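Hydrolase (Thermococcus thioreducens, PDB 6IAH) is a magnesium-binding phosphatase of the haloacid dehalogenase superfamily that probably hydrolyses phosphoglycolate among other phosphorylated substrates. Local coordinates at residues 101-113 with 116-128. Sequence-based numbering, arbitrary orientation.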
ATOM      1  N   ILE A 101      -7.303  -7.586 -16.283  1.00 24.21           N
ATOM      2  CA  ILE A 101      -6.812  -7.889 -14.962  1.00 25.11           C
ATOM      3  C   ILE A 101      -7.271  -6.869 -13.943  1.00 26.94           C
ATOM      4  O   ILE A 101      -7.646  -7.212 -12.827  1.00 25.05           O
ATOM      5  CB  ILE A 101      -5.291  -8.027 -14.948  1.00 25.76           C
ATOM      6  CG1 ILE A 101      -4.940  -9.346 -15.603  1.00 24.93           C
ATOM      7  CG2 ILE A 101      -4.763  -8.031 -13.498  1.00 28.80           C
ATOM      8  CD1 ILE A 101      -3.491  -9.571 -15.907  1.00 24.34           C
ATOM      9  N   GLU A 102      -7.225  -5.609 -14.336  1.00 26.80           N
ATOM     10  CA  GLU A 102      -7.611  -4.545 -13.470  1.00 28.21           C
ATOM     11  C   GLU A 102      -9.064  -4.619 -13.062  1.00 28.01           C
ATOM     12  O   GLU A 102      -9.376  -4.379 -11.898  1.00 29.66           O
ATOM     13  CB  GLU A 102      -7.326  -3.228 -14.180  1.00 35.48           C
ATOM     14  CG  GLU A 102      -7.879  -2.014 -13.501  1.00 40.65           C
ATOM     15  CD  GLU A 102      -7.317  -0.776 -14.154  1.00 47.27           C
ATOM     16  OE1 GLU A 102      -6.102  -0.741 -14.326  1.00 46.41           O
ATOM     17  OE2 GLU A 102      -8.099   0.101 -14.523  1.00 54.27           O
ATOM     18  N   ARG A 103      -9.939  -4.972 -13.988  1.00 25.24           N
ATOM     19  CA  ARG A 103     -11.328  -5.098 -13.717  1.00 26.14           C
ATOM     20  C   ARG A 103     -11.549  -6.230 -12.711  1.00 26.49           C
ATOM     21  O   ARG A 103     -12.337  -6.078 -11.746  1.00 23.41           O
ATOM     22  CB  ARG A 103     -12.129  -5.335 -15.012  1.00 31.71           C
ATOM     23  CG  ARG A 103     -13.583  -5.075 -14.809  1.00 39.02           C
ATOM     24  CD  ARG A 103     -14.495  -5.622 -15.878  1.00 43.75           C
ATOM     25  NE  ARG A 103     -15.885  -5.280 -15.554  1.00 44.61           N
ATOM     26  CZ  ARG A 103     -16.902  -5.282 -16.410  1.00 50.48           C
ATOM     27  NH1 ARG A 103     -16.724  -5.649 -17.677  1.00 47.35           N
ATOM     28  NH2 ARG A 103     -18.119  -4.903 -16.001  1.00 53.22           N
ATOM     29  N   VAL A 104     -10.851  -7.334 -12.907  1.00 24.11           N
ATOM     30  CA  VAL A 104     -11.021  -8.494 -11.981  1.00 23.50           C
ATOM     31  C   VAL A 104     -10.404  -8.160 -10.587  1.00 25.10           C
ATOM     32  O   VAL A 104     -11.027  -8.386  -9.553  1.00 24.77           O
ATOM     33  CB  VAL A 104     -10.373  -9.746 -12.550  1.00 23.88           C
ATOM     34  CG1 VAL A 104     -10.252 -10.845 -11.476  1.00 21.43           C
ATOM     35  CG2 VAL A 104     -11.135 -10.248 -13.775  1.00 25.76           C
ATOM     36  N   PHE A 105      -9.220  -7.554 -10.570  1.00 22.70           N
ATOM     37  CA  PHE A 105      -8.597  -7.193  -9.302  1.00 25.50           C
ATOM     38  C   PHE A 105      -9.529  -6.275  -8.495  1.00 24.80           C
ATOM     39  O   PHE A 105      -9.738  -6.463  -7.291  1.00 23.17           O
ATOM     40  CB  PHE A 105      -7.227  -6.546  -9.531  1.00 25.71           C
ATOM     41  CG  PHE A 105      -6.404  -6.368  -8.280  1.00 25.82           C
ATOM     42  CD1 PHE A 105      -6.739  -5.402  -7.337  1.00 26.92           C
ATOM     43  CD2 PHE A 105      -5.309  -7.169  -8.031  1.00 28.78           C
ATOM     44  CE1 PHE A 105      -5.976  -5.249  -6.186  1.00 25.03           C
ATOM     45  CE2 PHE A 105      -4.529  -6.993  -6.910  1.00 28.07           C
ATOM     46  CZ  PHE A 105      -4.861  -6.031  -5.984  1.00 25.35           C
ATOM     47  N   ASN A 106     -10.029  -5.218  -9.136  1.00 24.29           N
ATOM     48  CA  ASN A 106     -10.842  -4.279  -8.443  1.00 25.04           C
ATOM     49  C   ASN A 106     -12.182  -4.907  -7.950  1.00 24.86           C
ATOM     50  O   ASN A 106     -12.695  -4.547  -6.872  1.00 22.64           O
ATOM     51  CB  ASN A 106     -11.117  -3.031  -9.312  1.00 28.52           C
ATOM     52  CG  ASN A 106      -9.941  -2.066  -9.369  1.00 31.69           C
ATOM     53  OD1 ASN A 106      -9.063  -2.056  -8.526  1.00 33.12           O
ATOM     54  ND2 ASN A 106      -9.939  -1.230 -10.386  1.00 34.96           N
ATOM     55  N   THR A 107     -12.756  -5.801  -8.726  1.00 23.95           N
ATOM     56  CA  THR A 107     -13.912  -6.578  -8.299  1.00 25.31           C
ATOM     57  C   THR A 107     -13.621  -7.304  -6.954  1.00 24.15           C
ATOM     58  O   THR A 107     -14.426  -7.215  -6.029  1.00 22.92           O
ATOM     59  CB  THR A 107     -14.347  -7.558  -9.419  1.00 26.06           C
ATOM     60  OG1 THR A 107     -14.706  -6.790 -10.590  1.00 26.19           O
ATOM     61  CG2 THR A 107     -15.541  -8.401  -8.984  1.00 28.97           C
ATOM     62  N   PHE A 108     -12.456  -7.941  -6.847  1.00 26.54           N
ATOM     63  CA  PHE A 108     -12.078  -8.708  -5.644  1.00 26.37           C
ATOM     64  C   PHE A 108     -11.728  -7.752  -4.463  1.00 29.01           C
ATOM     65  O   PHE A 108     -12.133  -8.002  -3.331  1.00 25.39           O
ATOM     66  CB  PHE A 108     -10.889  -9.634  -5.903  1.00 24.40           C
ATOM     67  CG  PHE A 108     -11.235 -10.894  -6.617  1.00 24.34           C
ATOM     68  CD1 PHE A 108     -12.233 -11.742  -6.132  1.00 24.72           C
ATOM     69  CD2 PHE A 108     -10.534 -11.290  -7.764  1.00 23.30           C
ATOM     70  CE1 PHE A 108     -12.534 -12.931  -6.809  1.00 24.74           C
ATOM     71  CE2 PHE A 108     -10.841 -12.459  -8.432  1.00 22.79           C
ATOM     72  CZ  PHE A 108     -11.814 -13.291  -7.947  1.00 23.94           C
ATOM     73  N   TYR A 109     -11.026  -6.646  -4.745  1.00 25.83           N
ATOM     74  CA  TYR A 109     -10.527  -5.785  -3.668  1.00 25.25           C
ATOM     75  C   TYR A 109     -11.649  -4.839  -3.193  1.00 24.52           C
ATOM     76  O   TYR A 109     -11.878  -4.730  -1.983  1.00 22.55           O
ATOM     77  CB  TYR A 109      -9.247  -4.993  -4.078  1.00 24.72           C
ATOM     78  CG  TYR A 109      -8.766  -4.107  -2.941  1.00 24.81           C
ATOM     79  CD1 TYR A 109      -8.149  -4.650  -1.822  1.00 26.46           C
ATOM     80  CD2 TYR A 109      -9.014  -2.723  -2.962  1.00 25.91           C
ATOM     81  CE1 TYR A 109      -7.744  -3.863  -0.745  1.00 26.40           C
ATOM     82  CE2 TYR A 109      -8.613  -1.921  -1.909  1.00 27.11           C
ATOM     83  CZ  TYR A 109      -7.986  -2.470  -0.820  1.00 28.04           C
ATOM     84  OH  TYR A 109      -7.652  -1.635   0.210  1.00 28.89           O
ATOM     85  N   LEU A 110     -12.316  -4.156  -4.149  1.00 22.43           N
ATOM     86  CA  LEU A 110     -13.346  -3.211  -3.865  1.00 23.37           C
ATOM     87  C   LEU A 110     -14.770  -3.798  -3.736  1.00 25.58           C
ATOM     88  O   LEU A 110     -15.574  -3.225  -3.021  1.00 22.73           O
ATOM     89  CB  LEU A 110     -13.364  -2.084  -4.903  1.00 22.31           C
ATOM     90  CG  LEU A 110     -12.107  -1.223  -4.992  1.00 25.34           C
ATOM     91  CD1 LEU A 110     -12.340  -0.199  -6.087  1.00 27.36           C
ATOM     92  CD2 LEU A 110     -11.836  -0.492  -3.682  1.00 25.24           C
ATOM     93  N   GLY A 111     -15.078  -4.891  -4.435  1.00 24.70           N
ATOM     94  CA  GLY A 111     -16.397  -5.499  -4.359  1.00 28.25           C
ATOM     95  C   GLY A 111     -17.457  -4.530  -4.783  1.00 27.44           C
ATOM     96  O   GLY A 111     -17.286  -3.832  -5.791  1.00 26.97           O
ATOM     97  N   ARG A 112     -18.459  -4.340  -3.917  1.00 26.25           N
ATOM     98  CA  ARG A 112     -19.575  -3.471  -4.258  1.00 27.16           C
ATOM     99  C   ARG A 112     -19.208  -2.004  -4.326  1.00 24.10           C
ATOM    100  O   ARG A 112     -19.995  -1.218  -4.899  1.00 27.56           O
ATOM    101  CB  ARG A 112     -20.761  -3.665  -3.332  1.00 28.48           C
ATOM    102  CG  ARG A 112     -21.299  -5.086  -3.380  1.00 30.31           C
ATOM    103  CD  ARG A 112     -22.374  -5.219  -2.339  1.00 30.20           C
ATOM    104  NE  ARG A 112     -23.172  -6.419  -2.542  1.00 31.00           N
ATOM    105  CZ  ARG A 112     -24.108  -6.848  -1.710  1.00 30.32           C
ATOM    106  NH1 ARG A 112     -24.323  -6.204  -0.597  1.00 34.28           N
ATOM    107  NH2 ARG A 112     -24.786  -7.940  -1.983  1.00 31.00           N
ATOM    108  N   GLU A 113     -18.047  -1.627  -3.774  0.50 24.02           N
ATOM    109  CA  GLU A 113     -17.552  -0.245  -3.897  0.50 23.62           C
ATOM    110  C   GLU A 113     -17.100   0.078  -5.318  0.50 25.32           C
ATOM    111  O   GLU A 113     -16.844   1.253  -5.637  0.50 24.36           O
ATOM    112  CB  GLU A 113     -16.398   0.036  -2.932  0.50 23.89           C
ATOM    113  CG  GLU A 113     -16.721  -0.047  -1.426  0.50 23.18           C
ATOM    114  CD  GLU A 113     -17.724   0.975  -0.929  0.50 23.53           C
ATOM    115  OE1 GLU A 113     -17.693   2.181  -1.383  0.50 24.97           O
ATOM    116  OE2 GLU A 113     -18.543   0.596  -0.066  0.50 20.43           O
ATOM    117  N   GLU A 116     -17.896  -0.693 -11.685  1.00 34.20           N
ATOM    118  CA  GLU A 116     -17.770  -1.514 -12.872  1.00 38.56           C
ATOM    119  C   GLU A 116     -17.438  -2.984 -12.513  1.00 36.02           C
ATOM    120  O   GLU A 116     -16.842  -3.650 -13.317  1.00 34.05           O
ATOM    121  CB  GLU A 116     -16.697  -0.911 -13.797  1.00 42.00           C
ATOM    122  CG  GLU A 116     -17.079   0.443 -14.433  1.00 44.99           C
ATOM    123  CD  GLU A 116     -16.949   1.631 -13.489  1.00 49.96           C
ATOM    124  OE1 GLU A 116     -16.092   1.606 -12.552  1.00 48.83           O
ATOM    125  OE2 GLU A 116     -17.725   2.591 -13.686  1.00 50.83           O
ATOM    126  N   ARG A 117     -17.881  -3.466 -11.336  0.50 31.99           N
ATOM    127  CA  ARG A 117     -17.655  -4.856 -10.896  0.50 31.23           C
ATOM    128  C   ARG A 117     -18.040  -5.864 -11.960  0.50 34.43           C
ATOM    129  O   ARG A 117     -19.021  -5.645 -12.661  0.50 34.27           O
ATOM    130  CB  ARG A 117     -18.448  -5.183  -9.635  0.50 28.25           C
ATOM    131  CG  ARG A 117     -19.967  -5.352  -9.774  0.50 27.49           C
ATOM    132  CD  ARG A 117     -20.569  -5.682  -8.415  0.50 24.74           C
ATOM    133  NE  ARG A 117     -21.952  -6.162  -8.386  0.50 24.30           N
ATOM    134  CZ  ARG A 117     -22.876  -5.601  -7.614  0.50 21.67           C
ATOM    135  NH1 ARG A 117     -22.529  -4.579  -6.867  0.50 20.58           N
ATOM    136  NH2 ARG A 117     -24.101  -6.052  -7.585  0.50 21.32           N
ATOM    137  N   LEU A 118     -17.296  -6.968 -12.050  1.00 33.13           N
ATOM    138  CA  LEU A 118     -17.579  -7.976 -13.041  1.00 36.68           C
ATOM    139  C   LEU A 118     -18.600  -8.970 -12.490  1.00 37.34           C
ATOM    140  O   LEU A 118     -19.373  -9.549 -13.260  1.00 30.58           O
ATOM    141  CB  LEU A 118     -16.266  -8.621 -13.467  1.00 38.88           C
ATOM    142  CG  LEU A 118     -16.285  -9.601 -14.634  1.00 48.34           C
ATOM    143  CD1 LEU A 118     -16.474  -8.906 -15.983  1.00 48.71           C
ATOM    144  CD2 LEU A 118     -15.011 -10.435 -14.603  1.00 52.79           C
ATOM    145  N   PHE A 119     -18.621  -9.139 -11.171  1.00 28.02           N
ATOM    146  CA  PHE A 119     -19.599  -9.919 -10.469  1.00 31.88           C
ATOM    147  C   PHE A 119     -19.708  -9.363  -9.044  1.00 33.18           C
ATOM    148  O   PHE A 119     -18.852  -8.567  -8.598  1.00 34.13           O
ATOM    149  CB  PHE A 119     -19.144 -11.389 -10.422  1.00 33.56           C
ATOM    150  CG  PHE A 119     -17.680 -11.572 -10.153  1.00 31.21           C
ATOM    151  CD1 PHE A 119     -16.762 -11.654 -11.189  1.00 32.59           C
ATOM    152  CD2 PHE A 119     -17.205 -11.710  -8.836  1.00 30.48           C
ATOM    153  CE1 PHE A 119     -15.398 -11.838 -10.921  1.00 35.11           C
ATOM    154  CE2 PHE A 119     -15.847 -11.896  -8.559  1.00 31.06           C
ATOM    155  CZ  PHE A 119     -14.928 -11.951  -9.607  1.00 36.53           C
ATOM    156  N   ASP A 120     -20.731  -9.784  -8.330  1.00 31.82           N
ATOM    157  CA  ASP A 120     -20.957  -9.374  -6.954  1.00 32.39           C
ATOM    158  C   ASP A 120     -19.952 -10.141  -6.081  1.00 34.46           C
ATOM    159  O   ASP A 120     -19.802 -11.349  -6.183  1.00 32.27           O
ATOM    160  CB  ASP A 120     -22.433  -9.663  -6.541  1.00 36.02           C
ATOM    161  CG  ASP A 120     -22.844  -8.993  -5.186  1.00 40.33           C
ATOM    162  OD1 ASP A 120     -22.112  -8.164  -4.640  1.00 40.56           O
ATOM    163  OD2 ASP A 120     -23.938  -9.273  -4.650  1.00 44.12           O
ATOM    164  N   PHE A 121     -19.226  -9.408  -5.245  1.00 31.14           N
ATOM    165  CA  PHE A 121     -18.199  -9.967  -4.419  1.00 29.42           C
ATOM    166  C   PHE A 121     -18.038  -9.045  -3.221  1.00 27.69           C
ATOM    167  O   PHE A 121     -18.141  -7.764  -3.367  1.00 28.68           O
ATOM    168  CB  PHE A 121     -16.857 -10.114  -5.149  1.00 30.76           C
ATOM    169  CG  PHE A 121     -15.855 -10.943  -4.401  1.00 31.85           C
ATOM    170  CD1 PHE A 121     -15.874 -12.319  -4.485  1.00 33.34           C
ATOM    171  CD2 PHE A 121     -14.904 -10.348  -3.572  1.00 33.15           C
ATOM    172  CE1 PHE A 121     -14.964 -13.102  -3.752  1.00 33.47           C
ATOM    173  CE2 PHE A 121     -13.957 -11.104  -2.898  1.00 28.42           C
ATOM    174  CZ  PHE A 121     -14.010 -12.494  -2.963  1.00 34.14           C
ATOM    175  N   PRO A 122     -17.869  -9.655  -2.048  1.00 25.65           N
ATOM    176  CA  PRO A 122     -17.664  -8.845  -0.821  1.00 26.34           C
ATOM    177  C   PRO A 122     -16.199  -8.360  -0.797  1.00 24.70           C
ATOM    178  O   PRO A 122     -15.281  -9.151  -0.623  1.00 24.46           O
ATOM    179  CB  PRO A 122     -17.964  -9.827   0.338  1.00 28.86           C
ATOM    180  CG  PRO A 122     -18.133 -11.158  -0.253  1.00 30.25           C
ATOM    181  CD  PRO A 122     -17.804 -11.118  -1.733  1.00 29.06           C
ATOM    182  N   GLY A 123     -15.996  -7.083  -1.074  1.00 24.32           N
ATOM    183  CA  GLY A 123     -14.671  -6.546  -1.169  1.00 24.17           C
ATOM    184  C   GLY A 123     -13.694  -6.977  -0.083  1.00 23.04           C
ATOM    185  O   GLY A 123     -13.991  -6.837   1.110  1.00 22.02           O
ATOM    186  N   LEU A 124     -12.508  -7.396  -0.497  1.00 25.10           N
ATOM    187  CA  LEU A 124     -11.399  -7.730   0.432  1.00 27.17           C
ATOM    188  C   LEU A 124     -10.904  -6.545   1.229  1.00 25.15           C
ATOM    189  O   LEU A 124     -10.348  -6.761   2.287  1.00 22.51           O
ATOM    190  CB  LEU A 124     -10.232  -8.396  -0.273  1.00 25.74           C
ATOM    191  CG  LEU A 124     -10.494  -9.810  -0.808  1.00 25.77           C
ATOM    192  CD1 LEU A 124      -9.378 -10.196  -1.771  1.00 25.59           C
ATOM    193  CD2 LEU A 124     -10.699 -10.819   0.320  1.00 28.19           C
ATOM    194  N   TRP A 125     -11.186  -5.301   0.797  1.00 21.13           N
ATOM    195  CA  TRP A 125     -10.813  -4.160   1.612  1.00 23.83           C
ATOM    196  C   TRP A 125     -11.439  -4.213   3.046  1.00 27.38           C
ATOM    197  O   TRP A 125     -10.865  -3.677   3.991  1.00 25.88           O
ATOM    198  CB  TRP A 125     -11.139  -2.819   0.911  1.00 22.28           C
ATOM    199  CG  TRP A 125     -12.594  -2.485   0.928  1.00 25.81           C
ATOM    200  CD1 TRP A 125     -13.557  -2.900   0.021  1.00 26.69           C
ATOM    201  CD2 TRP A 125     -13.271  -1.578   1.825  1.00 26.08           C
ATOM    202  NE1 TRP A 125     -14.778  -2.379   0.359  1.00 26.15           N
ATOM    203  CE2 TRP A 125     -14.642  -1.562   1.449  1.00 27.49           C
ATOM    204  CE3 TRP A 125     -12.874  -0.844   2.936  1.00 24.32           C
ATOM    205  CZ2 TRP A 125     -15.600  -0.785   2.128  1.00 28.68           C
ATOM    206  CZ3 TRP A 125     -13.824  -0.113   3.631  1.00 27.03           C
ATOM    207  CH2 TRP A 125     -15.166  -0.077   3.221  1.00 29.13           C
ATOM    208  N   LYS A 126     -12.570  -4.896   3.193  0.50 26.72           N
ATOM    209  CA  LYS A 126     -13.264  -4.928   4.458  0.50 28.85           C
ATOM    210  C   LYS A 126     -12.618  -5.911   5.446  0.50 28.36           C
ATOM    211  O   LYS A 126     -13.012  -5.924   6.597  0.50 28.30           O
ATOM    212  CB  LYS A 126     -14.780  -5.163   4.219  0.50 32.05           C
ATOM    213  CG  LYS A 126     -15.359  -4.116   3.249  0.50 33.06           C
ATOM    214  CD  LYS A 126     -16.866  -4.187   3.032  0.50 37.01           C
ATOM    215  CE  LYS A 126     -17.438  -5.615   3.080  0.50 40.75           C
ATOM    216  NZ  LYS A 126     -17.047  -6.545   1.967  0.50 41.04           N
ATOM    217  N   LYS A 127     -11.618  -6.694   5.022  1.00 27.03           N
ATOM    218  CA  LYS A 127     -10.817  -7.495   5.966  1.00 27.25           C
ATOM    219  C   LYS A 127      -9.693  -6.683   6.632  1.00 28.32           C
ATOM    220  O   LYS A 127      -9.047  -7.191   7.519  1.00 26.97           O
ATOM    221  CB  LYS A 127     -10.223  -8.697   5.284  1.00 31.36           C
ATOM    222  CG  LYS A 127     -11.285  -9.708   4.808  1.00 35.85           C
ATOM    223  CD  LYS A 127     -10.568 -11.015   4.510  1.00 39.99           C
ATOM    224  CE  LYS A 127     -11.410 -12.004   3.725  1.00 46.06           C
ATOM    225  NZ  LYS A 127     -12.681 -12.255   4.436  1.00 48.27           N
ATOM    226  N   GLU A 128      -9.453  -5.434   6.173  1.00 24.98           N
ATOM    227  CA  GLU A 128      -8.469  -4.525   6.784  1.00 25.28           C
ATOM    228  C   GLU A 128      -9.041  -4.058   8.155  1.00 28.04           C
ATOM    229  O   GLU A 128     -10.301  -3.935   8.332  1.00 26.84           O
ATOM    230  CB  GLU A 128      -8.202  -3.333   5.851  1.00 24.58           C
ATOM    231  CG  GLU A 128      -7.586  -3.757   4.519  1.00 22.12           C
ATOM    232  CD  GLU A 128      -7.397  -2.648   3.505  1.00 26.07           C
ATOM    233  OE1 GLU A 128      -7.621  -1.500   3.906  1.00 26.62           O
ATOM    234  OE2 GLU A 128      -7.008  -2.928   2.314  1.00 30.62           O
TER
HETATM  235  O   HOH W   1      -9.101  -0.065   2.151  1.00 28.83           O
HETATM  236  O   HOH W   2     -17.516  -4.232  -0.577  1.00 28.09           O
HETATM  237  O   HOH W   3     -18.321  -4.962  -1.307  0.50 21.90           O
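Arg112 grips Asp120 side-on in a two-pronged salt bridge: NE meets OD1 at 2.9 Å and NH2 meets OD2, each on a syn lone pair. Farther along, Tyr109 OH donates to Glu128 OE2 (2.6 Å) from the syn side but tilted 26° out of the carboxylate plane, and a water joins the hydroxyl to OE1. Glu128 OE1 also forms a salt bridge with Arg152, and OE2 a hydrogen bond with Ser17. A phenylalanine in place of Tyr109 would probably leave OE2 without this donor and break the water bridge. Leu124 N and Trp125 N bond to Phe108 O and Tyr109 O, tying the last helical turn to 3-10 segment 124-127. Nearer the segment starts, Arg103 NE bonds Glu116 O at 2.9 Å, Leu118 CD1 lying over one guanidinium face. Thr107 OG1 accepts from Leu118 N (3.0 Å); chi1 of -61° lets it reach Arg103 O and turns CG2 over the Phe119 ring (CH-pi). Phe119 presents its edge to the Phe108 face, and Phe108 its edge to the Phe121 face, planes at 88°. The loop thus folds back along helix 100-110 into strand 129-130, antiparallel to strand 12-13, bringing the Glu128 side chain about 5 Å from that of magnesium ligand Asp8.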